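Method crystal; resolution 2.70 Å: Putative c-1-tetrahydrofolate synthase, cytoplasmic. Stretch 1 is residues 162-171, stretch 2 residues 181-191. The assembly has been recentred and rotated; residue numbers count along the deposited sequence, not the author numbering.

Stretch 1 162-171: EMAGKRAVVL
Stretch 2 (181-191) VAALLMKENAT

Stretch 1 runs from a turn into a strand, residues 167-171. Stretch 2 is the end of a helix, residues 181-187, followed by a loop that leads to Thr191. The strand and helix axes run antiparallel, at 171°, and approach to 9.1 Å. Past the helix the chain reverses, so Thr191 pairs with Arg167 in a parallel beta bridge, CA to CA 4.9 Å. Together the two stretches bury 579 Å². Met163, Val170 and Thr191 are the residues most covered.

Met163 opens a type II turn that ends at Lys166. Its phi/psi is -109/-49, and Lys166 N donates to Met163 O at 3.1 Å. Ala164 (-55/129) and Gly165 (84/2) fill the turn; the positive phi of Gly165 by itself favours glycine. The Met163 side chain is m, t, m, and its CA-to-CB bond points toward stretch 2. Its SD lies 3.6 Å from Leu185 CD2, and its CE lies 3.7 Å from Glu188 CG. Leu185 is m, t, and its end comes nearer the strand than its CA-to-CB bond would suggest.

The turn also docks through its backbone. Gly165 N donates to Asn189 O at 2.9 Å, with a nearly straight angle of 168°. Ala164 CA and Asn189 CA are 4.4 Å apart. Asn189 has phi/psi 74/24, after Glu188 has left helical values at -87/6. Asn189 N still donates to Met186 O at 2.8 Å, and Ala190 N to Leu185 O at 2.9 Å, so the loop stays tied to the helix.

Thr191 completes the backbone pairing. Its N donates to Lys166 O at 2.8 Å, and its O accepts from Ala168 N at 2.9 Å. The two bonds flank Arg167, as a parallel bridge requires. Arg167 (-96/139) and Thr191 (-90/118) place their side chains on the same face of the sheet. Both have chi1 in m, and their polar ends bond elsewhere in the structure.

Val170 and Ala168 point toward the helix, while Val169 between them points away. This is the alternation of an extended strand. Val170 has phi/psi -102/111 and chi1 t. Its CG1 meets Val181 CG1 at 3.8 Å; Val181 has chi1 p. Val170 CG2 sits 3.8 Å from Ala182 CB and 4.2 Å from Leu185 CD1. Ala168 CB lies 4.0 Å from Leu185 CD1 and 4.3 Å from Ala190 CB. Leu185 thus touches Met163, Ala168 and Val170, linking the turn to the strand.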

# COMPACT_ATOMS: atom_id res chain seq x y z
N GLU A 162 -21.79 -2.35 -7.77
CA GLU A 162 -21.09 -3.47 -7.17
C GLU A 162 -19.60 -3.39 -7.48
O GLU A 162 -19.21 -3.09 -8.62
CB GLU A 162 -21.65 -4.81 -7.70
CG GLU A 162 -23.01 -5.21 -7.13
CD GLU A 162 -23.68 -6.37 -7.88
OE1 GLU A 162 -23.09 -6.90 -8.85
OE2 GLU A 162 -24.81 -6.74 -7.51
N MET A 163 -18.78 -3.64 -6.47
CA MET A 163 -17.33 -3.75 -6.62
C MET A 163 -16.85 -5.20 -6.45
O MET A 163 -16.10 -5.70 -7.27
CB MET A 163 -16.63 -2.85 -5.61
CG MET A 163 -16.60 -1.40 -6.03
SD MET A 163 -16.18 -0.29 -4.68
CE MET A 163 -17.72 -0.32 -3.76
N ALA A 164 -17.29 -5.87 -5.38
CA ALA A 164 -16.89 -7.26 -5.12
C ALA A 164 -17.16 -8.18 -6.31
O ALA A 164 -18.28 -8.20 -6.83
CB ALA A 164 -17.58 -7.79 -3.89
N GLY A 165 -16.15 -8.92 -6.74
CA GLY A 165 -16.28 -9.88 -7.84
C GLY A 165 -16.13 -9.28 -9.23
O GLY A 165 -16.26 -9.99 -10.24
N LYS A 166 -15.85 -7.98 -9.29
CA LYS A 166 -15.76 -7.27 -10.56
C LYS A 166 -14.31 -7.03 -10.97
O LYS A 166 -13.40 -7.13 -10.15
CB LYS A 166 -16.51 -5.94 -10.46
CG LYS A 166 -17.96 -6.05 -9.98
CD LYS A 166 -18.81 -6.88 -10.92
CE LYS A 166 -20.28 -6.83 -10.54
NZ LYS A 166 -21.15 -7.41 -11.59
N ARG A 167 -14.11 -6.74 -12.25
CA ARG A 167 -12.81 -6.37 -12.77
C ARG A 167 -12.74 -4.84 -12.79
O ARG A 167 -13.72 -4.18 -13.13
CB ARG A 167 -12.59 -6.95 -14.16
CG ARG A 167 -12.75 -8.47 -14.22
CD ARG A 167 -12.82 -9.02 -15.63
NE ARG A 167 -11.49 -9.25 -16.19
CZ ARG A 167 -11.21 -10.10 -17.18
NH1 ARG A 167 -12.16 -10.83 -17.76
NH2 ARG A 167 -9.95 -10.23 -17.60
N ALA A 168 -11.59 -4.29 -12.41
CA ALA A 168 -11.41 -2.85 -12.33
C ALA A 168 -10.08 -2.43 -12.93
O ALA A 168 -9.08 -3.14 -12.80
CB ALA A 168 -11.50 -2.39 -10.88
N VAL A 169 -10.07 -1.27 -13.57
CA VAL A 169 -8.84 -0.69 -14.08
C VAL A 169 -8.70 0.73 -13.54
O VAL A 169 -9.60 1.54 -13.70
CB VAL A 169 -8.81 -0.67 -15.61
CG1 VAL A 169 -7.59 0.07 -16.12
CG2 VAL A 169 -8.84 -2.10 -16.14
N VAL A 170 -7.58 1.00 -12.87
CA VAL A 170 -7.25 2.34 -12.41
C VAL A 170 -6.21 2.90 -13.37
O VAL A 170 -5.08 2.42 -13.41
CB VAL A 170 -6.68 2.33 -10.98
CG1 VAL A 170 -6.34 3.76 -10.53
CG2 VAL A 170 -7.66 1.68 -10.01
N LEU A 171 -6.61 3.90 -14.15
CA LEU A 171 -5.68 4.60 -15.03
C LEU A 171 -4.91 5.61 -14.20
O LEU A 171 -5.44 6.66 -13.83
CB LEU A 171 -6.42 5.30 -16.17
CG LEU A 171 -7.28 4.42 -17.08
CD1 LEU A 171 -7.95 5.27 -18.13
CD2 LEU A 171 -6.47 3.32 -17.72
N VAL A 181 -6.70 4.49 -4.39
CA VAL A 181 -8.00 4.01 -4.88
C VAL A 181 -7.91 2.58 -5.43
O VAL A 181 -8.88 1.83 -5.33
CB VAL A 181 -8.63 4.92 -5.96
CG1 VAL A 181 -7.89 4.82 -7.28
CG2 VAL A 181 -10.09 4.55 -6.17
N ALA A 182 -6.76 2.22 -5.99
CA ALA A 182 -6.55 0.86 -6.47
C ALA A 182 -6.63 -0.14 -5.32
O ALA A 182 -7.17 -1.23 -5.49
CB ALA A 182 -5.22 0.74 -7.19
N ALA A 183 -6.10 0.23 -4.16
CA ALA A 183 -6.11 -0.65 -2.99
C ALA A 183 -7.48 -0.68 -2.32
O ALA A 183 -7.86 -1.70 -1.76
CB ALA A 183 -5.05 -0.22 -2.00
N LEU A 184 -8.21 0.43 -2.37
CA LEU A 184 -9.55 0.49 -1.80
C LEU A 184 -10.50 -0.42 -2.58
O LEU A 184 -11.32 -1.12 -1.98
CB LEU A 184 -10.07 1.93 -1.77
CG LEU A 184 -9.34 2.90 -0.83
CD1 LEU A 184 -9.75 4.35 -1.11
CD2 LEU A 184 -9.58 2.56 0.64
N LEU A 185 -10.36 -0.43 -3.90
CA LEU A 185 -11.14 -1.33 -4.75
C LEU A 185 -10.81 -2.81 -4.53
O LEU A 185 -11.70 -3.65 -4.56
CB LEU A 185 -10.95 -0.97 -6.23
CG LEU A 185 -11.61 0.33 -6.72
CD1 LEU A 185 -11.32 0.54 -8.19
CD2 LEU A 185 -13.12 0.31 -6.47
N MET A 186 -9.53 -3.12 -4.31
CA MET A 186 -9.12 -4.50 -4.00
C MET A 186 -9.62 -4.90 -2.63
O MET A 186 -10.04 -6.03 -2.42
CB MET A 186 -7.59 -4.66 -4.05
CG MET A 186 -7.11 -6.04 -3.60
SD MET A 186 -5.42 -6.43 -4.07
CE MET A 186 -4.52 -5.14 -3.22
N LYS A 187 -9.57 -3.96 -1.69
CA LYS A 187 -10.12 -4.15 -0.36
C LYS A 187 -11.62 -4.42 -0.43
O LYS A 187 -12.18 -5.14 0.41
CB LYS A 187 -9.83 -2.90 0.48
CG LYS A 187 -10.31 -2.94 1.92
CD LYS A 187 -10.19 -1.54 2.54
CE LYS A 187 -10.29 -1.59 4.05
NZ LYS A 187 -11.49 -2.36 4.52
N GLU A 188 -12.27 -3.86 -1.46
CA GLU A 188 -13.69 -4.11 -1.71
C GLU A 188 -13.89 -5.36 -2.59
O GLU A 188 -15.02 -5.67 -3.00
CB GLU A 188 -14.33 -2.87 -2.37
CG GLU A 188 -15.55 -2.35 -1.62
CD GLU A 188 -15.20 -1.65 -0.31
OE1 GLU A 188 -14.10 -1.08 -0.20
OE2 GLU A 188 -16.04 -1.66 0.61
N ASN A 189 -12.80 -6.08 -2.85
CA ASN A 189 -12.79 -7.38 -3.54
C ASN A 189 -13.05 -7.32 -5.04
O ASN A 189 -13.48 -8.30 -5.65
CB ASN A 189 -13.71 -8.39 -2.84
CG ASN A 189 -13.18 -8.79 -1.48
OD1 ASN A 189 -12.01 -8.57 -1.16
ND2 ASN A 189 -14.04 -9.39 -0.66
N ALA A 190 -12.77 -6.16 -5.64
CA ALA A 190 -12.67 -6.04 -7.08
C ALA A 190 -11.26 -6.47 -7.44
O ALA A 190 -10.33 -6.25 -6.67
CB ALA A 190 -12.93 -4.62 -7.53
N THR A 191 -11.10 -7.10 -8.60
CA THR A 191 -9.78 -7.51 -9.05
C THR A 191 -9.22 -6.35 -9.86
O THR A 191 -9.80 -5.95 -10.86
CB THR A 191 -9.85 -8.81 -9.86
OG1 THR A 191 -10.48 -9.82 -9.05
CG2 THR A 191 -8.47 -9.28 -10.24